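Local coordinates for protein NAGD (Escherichia coli, PDB 2C4N) that probably removes phosphate from a broad range of nucleotides and other phosphorylated compounds as a magnesium-dependent phosphatase of the HAD superfamily, at residues V116-M127 and Y153-I163; V21-I31 and P242-I250. All blocks are in the same frame, centred on the assembly; numbering follows the deposited sequence.

Contact 1: V116-M127 and Y153-I163; sequences VGETRSYNWDMM and YPACGALCAGI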
ATOM      1  N   VAL A 116      20.191   7.678  -3.398  1.00 14.40           N
ATOM      2  CA  VAL A 116      19.927   7.928  -1.995  1.00 14.47           C
ATOM      3  C   VAL A 116      20.575   6.876  -1.110  1.00 13.64           C
ATOM      4  O   VAL A 116      20.392   5.672  -1.308  1.00 14.45           O
ATOM      5  CB  VAL A 116      18.403   7.943  -1.694  1.00 15.50           C
ATOM      6  CG1 VAL A 116      18.162   8.299  -0.225  1.00 15.60           C
ATOM      7  CG2 VAL A 116      17.698   8.938  -2.609  1.00 15.50           C
ATOM      8  N   GLY A 117      21.354   7.346  -0.144  1.00 12.61           N
ATOM      9  CA  GLY A 117      22.002   6.456   0.804  1.00 14.76           C
ATOM     10  C   GLY A 117      21.532   6.910   2.171  1.00 16.89           C
ATOM     11  O   GLY A 117      20.340   6.856   2.468  1.00 16.92           O
ATOM     12  N   GLU A 118      22.465   7.363   3.000  1.00 18.59           N
ATOM     13  CA  GLU A 118      22.139   7.868   4.325  1.00 19.74           C
ATOM     14  C   GLU A 118      22.944   9.130   4.621  1.00 19.80           C
ATOM     15  O   GLU A 118      24.122   9.234   4.272  1.00 16.02           O
ATOM     16  CB  GLU A 118      22.426   6.810   5.397  1.00 31.96           C
ATOM     17  CG  GLU A 118      22.662   7.383   6.793  1.00 39.06           C
ATOM     18  CD  GLU A 118      21.414   7.956   7.455  1.00 42.68           C
ATOM     19  OE1 GLU A 118      20.565   8.559   6.764  1.00 42.09           O
ATOM     20  OE2 GLU A 118      21.293   7.816   8.693  1.00 46.59           O
ATOM     21  N   THR A 119      22.292  10.099   5.248  1.00 18.60           N
ATOM     22  CA  THR A 119      22.967  11.333   5.617  1.00 18.20           C
ATOM     23  C   THR A 119      22.151  12.040   6.681  1.00 20.08           C
ATOM     24  O   THR A 119      20.953  12.253   6.515  1.00 17.59           O
ATOM     25  CB  THR A 119      23.164  12.276   4.413  1.00 22.24           C
ATOM     26  OG1 THR A 119      23.684  13.529   4.880  1.00 23.89           O
ATOM     27  CG2 THR A 119      21.846  12.511   3.680  1.00 22.85           C
ATOM     28  N   ARG A 120      22.802  12.386   7.784  1.00 21.89           N
ATOM     29  CA  ARG A 120      22.117  13.067   8.869  1.00 24.37           C
ATOM     30  C   ARG A 120      21.873  14.524   8.520  1.00 23.42           C
ATOM     31  O   ARG A 120      21.329  15.273   9.326  1.00 24.57           O
ATOM     32  CB  ARG A 120      22.935  12.986  10.154  1.00 46.37           C
ATOM     33  CG  ARG A 120      23.134  11.588  10.708  1.00 51.69           C
ATOM     34  CD  ARG A 120      23.640  11.715  12.127  1.00 58.34           C
ATOM     35  NE  ARG A 120      23.724  10.446  12.839  1.00 63.25           N
ATOM     36  CZ  ARG A 120      23.835  10.355  14.159  1.00 65.45           C
ATOM     37  NH1 ARG A 120      23.870  11.456  14.897  1.00 66.52           N
ATOM     38  NH2 ARG A 120      23.915   9.169  14.744  1.00 66.72           N
ATOM     39  N   SER A 121      22.298  14.921   7.323  1.00 23.47           N
ATOM     40  CA  SER A 121      22.113  16.288   6.851  1.00 23.32           C
ATOM     41  C   SER A 121      20.889  16.370   5.950  1.00 21.88           C
ATOM     42  O   SER A 121      20.573  17.433   5.418  1.00 21.81           O
ATOM     43  CB  SER A 121      23.345  16.766   6.078  1.00 28.97           C
ATOM     44  OG  SER A 121      24.434  16.994   6.957  1.00 34.49           O
ATOM     45  N   TYR A 122      20.210  15.241   5.779  1.00 19.81           N
ATOM     46  CA  TYR A 122      19.010  15.177   4.944  1.00 18.11           C
ATOM     47  C   TYR A 122      18.059  16.304   5.336  1.00 18.08           C
ATOM     48  O   TYR A 122      17.790  16.511   6.523  1.00 17.02           O
ATOM     49  CB  TYR A 122      18.298  13.838   5.146  1.00 20.03           C
ATOM     50  CG  TYR A 122      17.074  13.624   4.274  1.00 20.07           C
ATOM     51  CD1 TYR A 122      17.197  13.425   2.902  1.00 21.41           C
ATOM     52  CD2 TYR A 122      15.796  13.569   4.830  1.00 21.11           C
ATOM     53  CE1 TYR A 122      16.074  13.170   2.100  1.00 21.98           C
ATOM     54  CE2 TYR A 122      14.671  13.314   4.041  1.00 20.84           C
ATOM     55  CZ  TYR A 122      14.819  13.114   2.679  1.00 21.49           C
ATOM     56  OH  TYR A 122      13.714  12.857   1.901  1.00 21.97           O
ATOM     57  N   ASN A 123      17.546  17.028   4.345  1.00 20.71           N
ATOM     58  CA  ASN A 123      16.623  18.119   4.627  1.00 20.51           C
ATOM     59  C   ASN A 123      15.615  18.356   3.512  1.00 20.57           C
ATOM     60  O   ASN A 123      15.624  17.677   2.483  1.00 19.14           O
ATOM     61  CB  ASN A 123      17.395  19.420   4.913  1.00 20.16           C
ATOM     62  CG  ASN A 123      18.249  19.869   3.742  1.00 23.50           C
ATOM     63  OD1 ASN A 123      17.980  19.530   2.593  1.00 29.18           O
ATOM     64  ND2 ASN A 123      19.281  20.654   4.034  1.00 20.51           N
ATOM     65  N   TRP A 124      14.749  19.333   3.743  1.00 18.56           N
ATOM     66  CA  TRP A 124      13.699  19.734   2.816  1.00 19.77           C
ATOM     67  C   TRP A 124      14.238  19.982   1.406  1.00 19.11           C
ATOM     68  O   TRP A 124      13.638  19.563   0.416  1.00 18.14           O
ATOM     69  CB  TRP A 124      13.036  21.006   3.354  1.00 22.41           C
ATOM     70  CG  TRP A 124      11.733  21.371   2.713  1.00 24.29           C
ATOM     71  CD1 TRP A 124      10.483  21.040   3.149  1.00 24.78           C
ATOM     72  CD2 TRP A 124      11.549  22.182   1.546  1.00 25.89           C
ATOM     73  NE1 TRP A 124       9.532  21.597   2.329  1.00 27.18           N
ATOM     74  CE2 TRP A 124      10.159  22.299   1.332  1.00 27.08           C
ATOM     75  CE3 TRP A 124      12.424  22.815   0.655  1.00 27.96           C
ATOM     76  CZ2 TRP A 124       9.622  23.037   0.268  1.00 28.73           C
ATOM     77  CZ3 TRP A 124      11.891  23.547  -0.405  1.00 27.92           C
ATOM     78  CH2 TRP A 124      10.503  23.647  -0.590  1.00 28.58           C
ATOM     79  N   ASP A 125      15.369  20.672   1.318  1.00 20.27           N
ATOM     80  CA  ASP A 125      15.967  20.968   0.019  1.00 21.64           C
ATOM     81  C   ASP A 125      16.374  19.716  -0.756  1.00 19.68           C
ATOM     82  O   ASP A 125      16.132  19.620  -1.956  1.00 20.55           O
ATOM     83  CB  ASP A 125      17.175  21.895   0.189  1.00 34.04           C
ATOM     84  CG  ASP A 125      16.781  23.279   0.668  1.00 39.81           C
ATOM     85  OD1 ASP A 125      15.952  23.928  -0.006  1.00 42.17           O
ATOM     86  OD2 ASP A 125      17.304  23.720   1.714  1.00 44.89           O
ATOM     87  N   MET A 126      16.994  18.763  -0.073  1.00 18.63           N
ATOM     88  CA  MET A 126      17.412  17.519  -0.715  1.00 18.10           C
ATOM     89  C   MET A 126      16.202  16.724  -1.183  1.00 18.10           C
ATOM     90  O   MET A 126      16.189  16.190  -2.286  1.00 16.72           O
ATOM     91  CB  MET A 126      18.233  16.669   0.254  1.00 18.70           C
ATOM     92  CG  MET A 126      19.614  17.219   0.562  1.00 21.04           C
ATOM     93  SD  MET A 126      20.548  16.056   1.566  1.00 23.88           S
ATOM     94  CE  MET A 126      21.616  17.166   2.481  1.00 23.79           C
ATOM     95  N   MET A 127      15.182  16.644  -0.334  1.00 17.96           N
ATOM     96  CA  MET A 127      13.972  15.910  -0.693  1.00 18.47           C
ATOM     97  C   MET A 127      13.352  16.551  -1.928  1.00 17.20           C
ATOM     98  O   MET A 127      12.917  15.864  -2.850  1.00 15.59           O
ATOM     99  CB  MET A 127      12.962  15.943   0.459  1.00 17.10           C
ATOM    100  CG  MET A 127      11.759  15.038   0.242  1.00 18.27           C
ATOM    101  SD  MET A 127      10.397  15.303   1.394  1.00 20.09           S
ATOM    102  CE  MET A 127      11.161  14.918   2.955  1.00 18.39           C
ATOM    103  N   TYR A 153      16.608   5.889  14.358  1.00 23.59           N
ATOM    104  CA  TYR A 153      17.436   6.722  13.499  1.00 24.26           C
ATOM    105  C   TYR A 153      17.015   6.511  12.052  1.00 21.46           C
ATOM    106  O   TYR A 153      17.013   5.382  11.563  1.00 19.37           O
ATOM    107  CB  TYR A 153      18.905   6.318  13.642  1.00 39.59           C
ATOM    108  CG  TYR A 153      19.601   6.843  14.873  1.00 46.38           C
ATOM    109  CD1 TYR A 153      18.897   7.121  16.043  1.00 49.46           C
ATOM    110  CD2 TYR A 153      20.979   7.031  14.875  1.00 49.60           C
ATOM    111  CE1 TYR A 153      19.554   7.579  17.186  1.00 51.70           C
ATOM    112  CE2 TYR A 153      21.642   7.485  16.009  1.00 51.59           C
ATOM    113  CZ  TYR A 153      20.924   7.756  17.159  1.00 52.07           C
ATOM    114  OH  TYR A 153      21.583   8.203  18.278  1.00 54.21           O
ATOM    115  N   PRO A 154      16.668   7.595  11.345  1.00 20.10           N
ATOM    116  CA  PRO A 154      16.262   7.436   9.947  1.00 18.79           C
ATOM    117  C   PRO A 154      17.369   6.774   9.131  1.00 17.38           C
ATOM    118  O   PRO A 154      18.551   7.079   9.312  1.00 17.03           O
ATOM    119  CB  PRO A 154      16.001   8.874   9.499  1.00 19.00           C
ATOM    120  CG  PRO A 154      15.528   9.540  10.773  1.00 19.61           C
ATOM    121  CD  PRO A 154      16.514   8.994  11.782  1.00 18.94           C
ATOM    122  N   ALA A 155      16.974   5.857   8.253  1.00 19.64           N
ATOM    123  CA  ALA A 155      17.904   5.156   7.379  1.00 18.83           C
ATOM    124  C   ALA A 155      17.437   5.408   5.951  1.00 18.68           C
ATOM    125  O   ALA A 155      16.415   6.065   5.737  1.00 18.15           O
ATOM    126  CB  ALA A 155      17.901   3.662   7.690  1.00 17.43           C
ATOM    127  N   CYS A 156      18.173   4.881   4.978  1.00 14.75           N
ATOM    128  CA  CYS A 156      17.844   5.075   3.572  1.00 14.32           C
ATOM    129  C   CYS A 156      16.356   5.003   3.217  1.00 14.01           C
ATOM    130  O   CYS A 156      15.825   5.901   2.557  1.00 13.96           O
ATOM    131  CB  CYS A 156      18.608   4.059   2.722  1.00 10.88           C
ATOM    132  SG  CYS A 156      18.341   4.245   0.954  1.00 15.76           S
ATOM    133  N   GLY A 157      15.692   3.934   3.646  1.00 15.73           N
ATOM    134  CA  GLY A 157      14.279   3.765   3.344  1.00 15.80           C
ATOM    135  C   GLY A 157      13.415   4.937   3.768  1.00 16.10           C
ATOM    136  O   GLY A 157      12.465   5.302   3.070  1.00 15.75           O
ATOM    137  N   ALA A 158      13.739   5.522   4.916  1.00 16.55           N
ATOM    138  CA  ALA A 158      12.992   6.664   5.435  1.00 17.55           C
ATOM    139  C   ALA A 158      13.261   7.928   4.619  1.00 17.10           C
ATOM    140  O   ALA A 158      12.374   8.765   4.439  1.00 17.44           O
ATOM    141  CB  ALA A 158      13.351   6.896   6.903  1.00 20.65           C
ATOM    142  N   LEU A 159      14.490   8.066   4.133  1.00 13.82           N
ATOM    143  CA  LEU A 159      14.857   9.224   3.324  1.00 15.11           C
ATOM    144  C   LEU A 159      14.178   9.144   1.962  1.00 13.55           C
ATOM    145  O   LEU A 159      13.842  10.163   1.362  1.00 14.38           O
ATOM    146  CB  LEU A 159      16.378   9.301   3.139  1.00 19.19           C
ATOM    147  CG  LEU A 159      17.248   9.281   4.409  1.00 21.17           C
ATOM    148  CD1 LEU A 159      18.660   9.728   4.051  1.00 22.11           C
ATOM    149  CD2 LEU A 159      16.667  10.197   5.464  1.00 20.47           C
ATOM    150  N   CYS A 160      13.973   7.931   1.467  1.00 17.25           N
ATOM    151  CA  CYS A 160      13.318   7.756   0.171  1.00 18.03           C
ATOM    152  C   CYS A 160      11.818   8.012   0.238  1.00 18.19           C
ATOM    153  O   CYS A 160      11.211   8.456  -0.737  1.00 17.01           O
ATOM    154  CB  CYS A 160      13.553   6.335  -0.357  1.00 18.17           C
ATOM    155  SG  CYS A 160      15.243   6.001  -0.913  1.00 16.00           S
ATOM    156  N   ALA A 161      11.227   7.736   1.395  1.00 15.59           N
ATOM    157  CA  ALA A 161       9.787   7.885   1.585  1.00 15.74           C
ATOM    158  C   ALA A 161       9.190   9.196   1.059  1.00 14.88           C
ATOM    159  O   ALA A 161       8.209   9.179   0.308  1.00 15.00           O
ATOM    160  CB  ALA A 161       9.446   7.701   3.064  1.00 15.83           C
ATOM    161  N   GLY A 162       9.772  10.325   1.455  1.00 16.36           N
ATOM    162  CA  GLY A 162       9.272  11.612   1.000  1.00 18.02           C
ATOM    163  C   GLY A 162       9.457  11.814  -0.494  1.00 17.61           C
ATOM    164  O   GLY A 162       8.590  12.366  -1.171  1.00 18.13           O
ATOM    165  N   ILE A 163      10.597  11.366  -1.010  1.00 19.23           N
ATOM    166  CA  ILE A 163      10.895  11.488  -2.433  1.00 19.33           C
ATOM    167  C   ILE A 163       9.906  10.668  -3.259  1.00 19.32           C
ATOM    168  O   ILE A 163       9.421  11.127  -4.293  1.00 18.81           O
ATOM    169  CB  ILE A 163      12.340  11.018  -2.731  1.00 18.56           C
ATOM    170  CG1 ILE A 163      13.332  11.907  -1.967  1.00 18.62           C
ATOM    171  CG2 ILE A 163      12.617  11.071  -4.228  1.00 17.62           C
ATOM    172  CD1 ILE A 163      14.732  11.321  -1.846  1.00 16.03           C
TER
HETATM  173  O   HOH W   1      11.588  11.207   3.471  1.00 13.04           O

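Contact 2: V21-I31 and P242-I250; sequences VPGAAEFLHGI and PSVAEIDVI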
ATOM      1  N   VAL A  21      29.948 -11.119  18.542  1.00 21.55           N
ATOM      2  CA  VAL A  21      29.135 -12.236  18.999  1.00 19.76           C
ATOM      3  C   VAL A  21      30.130 -13.327  19.384  1.00 19.61           C
ATOM      4  O   VAL A  21      31.064 -13.611  18.636  1.00 19.27           O
ATOM      5  CB  VAL A  21      28.224 -12.762  17.869  1.00 21.11           C
ATOM      6  CG1 VAL A  21      27.536 -14.052  18.311  1.00 19.90           C
ATOM      7  CG2 VAL A  21      27.187 -11.702  17.506  1.00 21.11           C
ATOM      8  N   PRO A  22      29.957 -13.942  20.562  1.00 23.68           N
ATOM      9  CA  PRO A  22      30.881 -15.001  20.984  1.00 25.00           C
ATOM     10  C   PRO A  22      31.082 -16.057  19.899  1.00 24.01           C
ATOM     11  O   PRO A  22      30.115 -16.601  19.365  1.00 25.69           O
ATOM     12  CB  PRO A  22      30.201 -15.567  22.227  1.00 26.52           C
ATOM     13  CG  PRO A  22      29.555 -14.349  22.820  1.00 26.93           C
ATOM     14  CD  PRO A  22      28.944 -13.680  21.599  1.00 25.04           C
ATOM     15  N   GLY A  23      32.339 -16.340  19.574  1.00 23.57           N
ATOM     16  CA  GLY A  23      32.634 -17.333  18.554  1.00 23.34           C
ATOM     17  C   GLY A  23      32.868 -16.774  17.158  1.00 22.89           C
ATOM     18  O   GLY A  23      33.342 -17.487  16.272  1.00 22.46           O
ATOM     19  N   ALA A  24      32.543 -15.500  16.957  1.00 21.91           N
ATOM     20  CA  ALA A  24      32.714 -14.863  15.652  1.00 21.79           C
ATOM     21  C   ALA A  24      34.142 -14.961  15.129  1.00 21.15           C
ATOM     22  O   ALA A  24      34.365 -15.356  13.987  1.00 19.85           O
ATOM     23  CB  ALA A  24      32.287 -13.396  15.724  1.00 18.35           C
ATOM     24  N   ALA A  25      35.109 -14.601  15.966  1.00 21.24           N
ATOM     25  CA  ALA A  25      36.511 -14.645  15.560  1.00 22.85           C
ATOM     26  C   ALA A  25      36.923 -16.035  15.080  1.00 22.66           C
ATOM     27  O   ALA A  25      37.483 -16.186  13.993  1.00 21.01           O
ATOM     28  CB  ALA A  25      37.403 -14.198  16.717  1.00 24.96           C
ATOM     29  N   GLU A  26      36.635 -17.050  15.889  1.00 23.72           N
ATOM     30  CA  GLU A  26      36.983 -18.425  15.549  1.00 25.39           C
ATOM     31  C   GLU A  26      36.271 -18.882  14.278  1.00 24.25           C
ATOM     32  O   GLU A  26      36.846 -19.586  13.445  1.00 22.69           O
ATOM     33  CB  GLU A  26      36.618 -19.357  16.707  1.00 54.43           C
ATOM     34  CG  GLU A  26      37.135 -20.777  16.549  1.00 64.62           C
ATOM     35  CD  GLU A  26      38.651 -20.855  16.579  1.00 69.88           C
ATOM     36  OE1 GLU A  26      39.303 -20.227  15.717  1.00 72.73           O
ATOM     37  OE2 GLU A  26      39.193 -21.545  17.468  1.00 73.39           O
ATOM     38  N   PHE A  27      35.012 -18.481  14.134  1.00 23.46           N
ATOM     39  CA  PHE A  27      34.220 -18.841  12.965  1.00 21.85           C
ATOM     40  C   PHE A  27      34.877 -18.311  11.697  1.00 20.80           C
ATOM     41  O   PHE A  27      35.109 -19.057  10.746  1.00 20.52           O
ATOM     42  CB  PHE A  27      32.807 -18.264  13.093  1.00 20.99           C
ATOM     43  CG  PHE A  27      31.955 -18.452  11.871  1.00 21.03           C
ATOM     44  CD1 PHE A  27      31.591 -19.725  11.443  1.00 20.36           C
ATOM     45  CD2 PHE A  27      31.503 -17.350  11.152  1.00 20.76           C
ATOM     46  CE1 PHE A  27      30.787 -19.900  10.316  1.00 21.10           C
ATOM     47  CE2 PHE A  27      30.698 -17.512  10.025  1.00 21.07           C
ATOM     48  CZ  PHE A  27      30.338 -18.792   9.606  1.00 20.57           C
ATOM     49  N   LEU A  28      35.182 -17.017  11.692  1.00 21.25           N
ATOM     50  CA  LEU A  28      35.801 -16.382  10.535  1.00 23.50           C
ATOM     51  C   LEU A  28      37.203 -16.909  10.242  1.00 25.86           C
ATOM     52  O   LEU A  28      37.534 -17.193   9.088  1.00 23.52           O
ATOM     53  CB  LEU A  28      35.839 -14.866  10.734  1.00 23.31           C
ATOM     54  CG  LEU A  28      34.465 -14.187  10.820  1.00 23.05           C
ATOM     55  CD1 LEU A  28      34.639 -12.681  10.976  1.00 24.11           C
ATOM     56  CD2 LEU A  28      33.662 -14.502   9.566  1.00 21.51           C
ATOM     57  N   HIS A  29      38.023 -17.043  11.279  1.00 28.19           N
ATOM     58  CA  HIS A  29      39.382 -17.543  11.098  1.00 31.23           C
ATOM     59  C   HIS A  29      39.366 -18.952  10.517  1.00 29.32           C
ATOM     60  O   HIS A  29      40.221 -19.304   9.703  1.00 26.81           O
ATOM     61  CB  HIS A  29      40.146 -17.528  12.425  1.00 55.65           C
ATOM     62  CG  HIS A  29      40.428 -16.151  12.945  1.00 65.92           C
ATOM     63  ND1 HIS A  29      40.955 -15.151  12.155  1.00 68.98           N
ATOM     64  CD2 HIS A  29      40.267 -15.610  14.176  1.00 69.39           C
ATOM     65  CE1 HIS A  29      41.103 -14.054  12.876  1.00 70.67           C
ATOM     66  NE2 HIS A  29      40.693 -14.306  14.105  1.00 71.71           N
ATOM     67  N   GLY A  30      38.387 -19.752  10.928  1.00 30.28           N
ATOM     68  CA  GLY A  30      38.280 -21.106  10.413  1.00 28.16           C
ATOM     69  C   GLY A  30      38.037 -21.098   8.917  1.00 27.25           C
ATOM     70  O   GLY A  30      38.612 -21.897   8.175  1.00 26.28           O
ATOM     71  N   ILE A  31      37.179 -20.187   8.465  1.00 25.78           N
ATOM     72  CA  ILE A  31      36.870 -20.071   7.046  1.00 27.35           C
ATOM     73  C   ILE A  31      38.087 -19.617   6.250  1.00 28.28           C
ATOM     74  O   ILE A  31      38.403 -20.189   5.208  1.00 28.74           O
ATOM     75  CB  ILE A  31      35.718 -19.070   6.812  1.00 26.80           C
ATOM     76  CG1 ILE A  31      34.437 -19.612   7.449  1.00 26.05           C
ATOM     77  CG2 ILE A  31      35.522 -18.826   5.319  1.00 26.00           C
ATOM     78  CD1 ILE A  31      33.293 -18.621   7.464  1.00 25.72           C
ATOM     79  N   PRO A 242      21.866 -21.482  16.738  1.00 18.46           N
ATOM     80  CA  PRO A 242      21.694 -20.383  17.688  1.00 18.59           C
ATOM     81  C   PRO A 242      22.615 -19.227  17.291  1.00 16.08           C
ATOM     82  O   PRO A 242      22.220 -18.065  17.338  1.00 16.63           O
ATOM     83  CB  PRO A 242      22.096 -21.011  19.021  1.00 24.59           C
ATOM     84  CG  PRO A 242      21.702 -22.446  18.845  1.00 26.03           C
ATOM     85  CD  PRO A 242      22.180 -22.740  17.442  1.00 24.90           C
ATOM     86  N   SER A 243      23.838 -19.560  16.882  1.00 18.77           N
ATOM     87  CA  SER A 243      24.817 -18.551  16.476  1.00 19.57           C
ATOM     88  C   SER A 243      25.886 -19.190  15.607  1.00 18.74           C
ATOM     89  O   SER A 243      25.878 -20.399  15.402  1.00 20.43           O
ATOM     90  CB  SER A 243      25.480 -17.923  17.706  1.00 18.41           C
ATOM     91  OG  SER A 243      26.368 -18.842  18.319  1.00 20.48           O
ATOM     92  N   VAL A 244      26.811 -18.380  15.100  1.00 15.64           N
ATOM     93  CA  VAL A 244      27.884 -18.895  14.256  1.00 17.30           C
ATOM     94  C   VAL A 244      28.788 -19.892  14.988  1.00 18.73           C
ATOM     95  O   VAL A 244      29.473 -20.698  14.360  1.00 19.67           O
ATOM     96  CB  VAL A 244      28.763 -17.747  13.701  1.00 18.81           C
ATOM     97  CG1 VAL A 244      27.966 -16.928  12.690  1.00 17.78           C
ATOM     98  CG2 VAL A 244      29.252 -16.855  14.841  1.00 18.08           C
ATOM     99  N   ALA A 245      28.774 -19.845  16.315  1.00 23.83           N
ATOM    100  CA  ALA A 245      29.612 -20.729  17.119  1.00 25.92           C
ATOM    101  C   ALA A 245      29.416 -22.218  16.841  1.00 27.35           C
ATOM    102  O   ALA A 245      30.366 -22.999  16.942  1.00 27.99           O
ATOM    103  CB  ALA A 245      29.387 -20.445  18.597  1.00 25.68           C
ATOM    104  N   GLU A 246      28.197 -22.617  16.490  1.00 21.49           N
ATOM    105  CA  GLU A 246      27.927 -24.024  16.214  1.00 23.11           C
ATOM    106  C   GLU A 246      27.930 -24.399  14.738  1.00 23.85           C
ATOM    107  O   GLU A 246      27.750 -25.566  14.398  1.00 22.32           O
ATOM    108  CB  GLU A 246      26.589 -24.445  16.833  1.00 25.36           C
ATOM    109  CG  GLU A 246      26.539 -24.362  18.349  1.00 26.63           C
ATOM    110  CD  GLU A 246      25.301 -25.019  18.917  1.00 28.24           C
ATOM    111  OE1 GLU A 246      24.300 -25.135  18.175  1.00 28.92           O
ATOM    112  OE2 GLU A 246      25.322 -25.413  20.105  1.00 28.57           O
ATOM    113  N   ILE A 247      28.125 -23.425  13.856  1.00 19.51           N
ATOM    114  CA  ILE A 247      28.141 -23.730  12.427  1.00 22.39           C
ATOM    115  C   ILE A 247      29.372 -24.580  12.114  1.00 25.51           C
ATOM    116  O   ILE A 247      30.499 -24.152  12.367  1.00 25.56           O
ATOM    117  CB  ILE A 247      28.207 -22.438  11.557  1.00 24.38           C
ATOM    118  CG1 ILE A 247      26.936 -21.611  11.739  1.00 23.33           C
ATOM    119  CG2 ILE A 247      28.369 -22.798  10.084  1.00 23.45           C
ATOM    120  CD1 ILE A 247      26.954 -20.295  10.963  1.00 22.83           C
ATOM    121  N   ASP A 248      29.162 -25.781  11.579  1.00 32.88           N
ATOM    122  CA  ASP A 248      30.276 -26.660  11.229  1.00 37.89           C
ATOM    123  C   ASP A 248      29.998 -27.449   9.951  1.00 39.78           C
ATOM    124  O   ASP A 248      30.560 -28.526   9.742  1.00 40.97           O
ATOM    125  CB  ASP A 248      30.593 -27.622  12.380  1.00 50.11           C
ATOM    126  CG  ASP A 248      29.462 -28.593  12.665  1.00 53.46           C
ATOM    127  OD1 ASP A 248      28.431 -28.549  11.957  1.00 55.26           O
ATOM    128  OD2 ASP A 248      29.610 -29.405  13.602  1.00 55.52           O
ATOM    129  N   VAL A 249      29.121 -26.909   9.106  1.00 46.25           N
ATOM    130  CA  VAL A 249      28.791 -27.544   7.836  1.00 46.32           C
ATOM    131  C   VAL A 249      29.617 -26.885   6.737  1.00 46.03           C
ATOM    132  O   VAL A 249      29.456 -27.188   5.556  1.00 47.71           O
ATOM    133  CB  VAL A 249      27.277 -27.408   7.492  1.00 46.99           C
ATOM    134  CG1 VAL A 249      26.424 -28.147   8.511  1.00 47.12           C
ATOM    135  CG2 VAL A 249      26.894 -25.949   7.436  1.00 46.96           C
ATOM    136  N   ILE A 250      30.508 -25.987   7.147  1.00 46.96           N
ATOM    137  CA  ILE A 250      31.382 -25.280   6.224  1.00 48.70           C
ATOM    138  C   ILE A 250      32.772 -25.896   6.287  1.00 48.48           C
ATOM    139  O   ILE A 250      33.614 -25.381   7.052  1.00 50.12           O
ATOM    140  CB  ILE A 250      31.475 -23.776   6.562  1.00 47.07           C
ATOM    141  CG1 ILE A 250      30.074 -23.159   6.629  1.00 46.01           C
ATOM    142  CG2 ILE A 250      32.319 -23.059   5.506  1.00 44.23           C
ATOM    143  CD1 ILE A 250      30.063 -21.643   6.795  1.00 45.74           C
ATOM    144  OXT ILE A 250      33.005 -26.895   5.588  1.00 50.18           O
TER
HETATM  145  O   HOH W   2      27.783 -17.440  20.199  1.00 20.57           O

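Contact 1: V116-M127 and Y153-I163
Leu159 and Tyr122 run antiparallel, side by side, with CD2 of Leu159 over one face of the Tyr122 ring, 3.8 Å from its centroid and 23° off the normal, a CH-pi contact displaced toward the rim. With CG of Tyr122 anti to its own N (chi1 -177°), the ring reaches across to helix 156-167, where a water bridges Tyr122 OH to Gly162 N and Ala158 O. The other branch of Leu159, CD1, turns to the loop, 3.5 Å from Glu118 OE1, the carboxylate chain running across the leucine. Val116, at the end of strand 105-116, spreads its methyls along the same helix, CG1 3.8 Å from Cys160 SG and CG2 3.9 Å from Ile163 CD1. Met127 SD rests 3.9 Å from CA of Gly162, where a CB would collide with the sulfur. The loop after strand 105-116 thus packs on the helix that follows Ala155, close to Asp146, which probably confers substrate specificity. The chemistry is mainly apolar: buried Gly117 O has no hydrogen-bond partner, only a CA-H...O contact from Cys156 CA (3.3 Å), while the acceptors Glu118 OE2 and Pro154 O share weak hydrogen bonds from Trp124 NE1 of the second subunit.

Contact 2: V21-I31 and P242-I250
Phe27 projects from helix 24-33 onto the C-terminal tail, its CG anti to the backbone N (chi1 174°). CB already touches the tail, 4.1 Å from Val244 CB. At CG the same Val244 CB is nearer, at 3.7 Å, and it stands over one ring face as a CH-pi contact, 19° off the normal. Farther out the two sides of the ring diverge: CD1 comes to 3.7 Å from Val244 O, whereas CD2 and CE2 run along Val244 CG1. CE1 meets Ile247 CG2 at 3.8 Å, and the tip, CZ, touches both Ile247 CD1 and Ile250 CD1. The opposite face is covered by Ile31 CD1, one turn on in the same helix, so the ring is clamped between Ile31 and Val244. With an alanine here in place of Phe27, Val244, Ile247 and Ile250 would probably lose their common partner and a gap would open between helix and tail. At the start of the helix, Gly23 has a positive phi (96°) and faces Ala245, whose CB would clash with any CB there; nearby a water links Pro22 O to Ser243 OG. Strand 5-9 adds to the same apolar cluster, with Cys8 against Phe27 and Val6 against both Ile31 and Ile250. Apolar burial thus joins the first helix of the HAD core to the chain's last residues, with the bridging water confined to the more open end.

How the contacts relate
Contacts 1 and 2 lie on opposite sides of the chain's centre, their own centres about 36 Å apart, and share no helix or strand. Contact 1, the larger and more buried, belongs to the region built on the four-stranded parallel sheet, and a second subunit completes its surroundings. Contact 2 is partly buried, is touched by no other chain of the assembly, and ties the tail after the edge strand 239-241 back to helix 24-33 of the six-stranded HAD core. Each puts an aliphatic carbon over an aromatic face; contact 1 adds sulfur atoms and a carboxylate, whereas contact 2 relies on aliphatic branches. The bridging water is bound to helix backbone and a tyrosine hydroxyl in contact 1 and peripheral in contact 2.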